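Local atomic coordinates of uncharacterized protein (Magnetospirillum magneticum AMB-1, PDB entry 5MU5), a protein that is a Maf-family glycosyltransferase involved in flagella formation, probably by transferring sugar to flagellin. Residues G120-V125 and P204-W209. Residues are numbered along the deposited sequence; the frame is centred on the assembly and turned at random.
Sequences GGFHMV and PIVVDW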
# COMPACT_ATOMS: atom_id res chain seq x y z
N GLY A 120 11.05 -21.17 -13.77
CA GLY A 120 10.03 -21.23 -12.73
C GLY A 120 9.37 -19.89 -12.48
O GLY A 120 9.05 -19.16 -13.42
N GLY A 121 9.17 -19.55 -11.21
CA GLY A 121 8.52 -18.30 -10.83
C GLY A 121 7.01 -18.45 -10.72
O GLY A 121 6.37 -19.16 -11.54
N PHE A 122 6.44 -17.79 -9.72
CA PHE A 122 5.03 -17.88 -9.42
C PHE A 122 4.20 -17.21 -10.50
O PHE A 122 3.22 -17.79 -10.97
CB PHE A 122 4.73 -17.21 -8.09
CG PHE A 122 3.33 -17.41 -7.60
CD1 PHE A 122 2.29 -16.63 -8.09
CD2 PHE A 122 3.05 -18.37 -6.65
CE1 PHE A 122 0.99 -16.81 -7.65
CE2 PHE A 122 1.76 -18.55 -6.19
CZ PHE A 122 0.72 -17.78 -6.70
N HIS A 123 4.62 -16.00 -10.89
CA HIS A 123 3.89 -15.18 -11.84
C HIS A 123 4.51 -15.19 -13.22
O HIS A 123 5.72 -15.31 -13.37
CB HIS A 123 3.87 -13.73 -11.37
CG HIS A 123 3.16 -13.52 -10.07
ND1 HIS A 123 1.79 -13.47 -9.99
CD2 HIS A 123 3.63 -13.30 -8.82
CE1 HIS A 123 1.44 -13.23 -8.74
NE2 HIS A 123 2.54 -13.13 -8.00
N MET A 124 3.65 -15.08 -14.22
CA MET A 124 4.06 -14.91 -15.60
C MET A 124 3.30 -13.73 -16.15
O MET A 124 2.07 -13.67 -16.03
CB MET A 124 3.70 -16.11 -16.43
CG MET A 124 3.83 -15.82 -17.91
SD MET A 124 3.95 -17.33 -18.85
CE MET A 124 5.59 -17.85 -18.34
N VAL A 125 4.02 -12.80 -16.76
CA VAL A 125 3.40 -11.61 -17.35
C VAL A 125 3.64 -11.53 -18.86
O VAL A 125 4.77 -11.45 -19.31
CB VAL A 125 3.95 -10.33 -16.70
CG1 VAL A 125 3.34 -9.11 -17.37
CG2 VAL A 125 3.66 -10.32 -15.21
N PRO A 204 1.32 -10.87 -4.07
CA PRO A 204 2.31 -9.84 -4.36
C PRO A 204 3.73 -10.20 -3.94
O PRO A 204 4.71 -9.74 -4.54
CB PRO A 204 1.82 -8.65 -3.54
CG PRO A 204 1.07 -9.27 -2.42
CD PRO A 204 0.43 -10.51 -2.95
N ILE A 205 3.85 -11.02 -2.91
CA ILE A 205 5.14 -11.17 -2.29
C ILE A 205 6.22 -11.93 -3.08
O ILE A 205 7.40 -11.67 -2.89
CB ILE A 205 4.98 -11.73 -0.86
CG1 ILE A 205 6.06 -11.14 0.04
CG2 ILE A 205 4.94 -13.26 -0.86
CD1 ILE A 205 6.16 -9.63 0.01
N VAL A 206 5.83 -12.84 -3.98
CA VAL A 206 6.82 -13.66 -4.69
C VAL A 206 7.00 -13.26 -6.13
O VAL A 206 6.95 -14.11 -7.02
CB VAL A 206 6.52 -15.17 -4.61
CG1 VAL A 206 6.73 -15.67 -3.19
CG2 VAL A 206 5.12 -15.51 -5.10
N VAL A 207 7.28 -11.99 -6.36
CA VAL A 207 7.52 -11.55 -7.72
C VAL A 207 8.86 -12.02 -8.25
O VAL A 207 9.09 -11.92 -9.43
CB VAL A 207 7.45 -10.02 -7.90
CG1 VAL A 207 6.02 -9.56 -7.76
CG2 VAL A 207 8.40 -9.29 -6.94
N ASP A 208 9.75 -12.50 -7.38
CA ASP A 208 11.07 -12.92 -7.85
C ASP A 208 11.00 -13.96 -8.97
O ASP A 208 10.30 -14.95 -8.87
CB ASP A 208 11.92 -13.45 -6.71
CG ASP A 208 13.26 -13.96 -7.20
OD1 ASP A 208 14.08 -13.15 -7.65
OD2 ASP A 208 13.50 -15.17 -7.15
N TRP A 209 11.73 -13.69 -10.05
CA TRP A 209 11.89 -14.61 -11.18
C TRP A 209 10.62 -14.72 -12.01
O TRP A 209 10.42 -15.70 -12.74
CB TRP A 209 12.40 -15.97 -10.72
CG TRP A 209 13.27 -16.69 -11.74
CD1 TRP A 209 13.05 -17.94 -12.26
CD2 TRP A 209 14.48 -16.21 -12.34
NE1 TRP A 209 14.05 -18.26 -13.15
CE2 TRP A 209 14.94 -17.21 -13.21
CE3 TRP A 209 15.22 -15.04 -12.21
CZ2 TRP A 209 16.11 -17.07 -13.95
CZ3 TRP A 209 16.38 -14.90 -12.96
CH2 TRP A 209 16.80 -15.89 -13.81
O HOH W 1 8.32 -17.14 -7.51
O HOH W 2 7.03 -14.69 -9.90
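Phe122 and Val206 make the apolar part: the CG2 methyl of Val206 approaches CB of Phe122 at 3.5 Å and also touches CG. Phe122 CG is anti to the backbone N (chi1 -172°) and the side-chain end leads away from the loop. Phe122 CD1 sits 3.4 Å above the centre of the His123 imidazole, while Val206 O lies at that ring's edge, 3.9 Å from CD2. His123 NE2 is hydrogen-bonded to Cys203 O and ND1 to His148 NE2.

Two waters carry the polar link between the backbones. One accepts from Phe122 N at 3.0 Å and donates to Asp208 O; the other accepts from His123 N at 2.9 Å and donates to Val206 O at 2.9 Å, and weakly to Asp208 O.

Backbones meet at Gly121, whose CA is 3.7 Å from Trp209 O, so close that a CB would overlap this carbonyl; phi 89° with psi 141° is itself a glycine conformation. Arg79 NH1 is hydrogen-bonded to Gly120 O and Trp209 O.

The contact joins the entries to neighbouring strands 123-127 and 211-214 of a Rossmann-like parallel sheet (order 3-2-1-4), helix 188-202 making the crossover from edge strand 180-183 to 211-214 on the far edge.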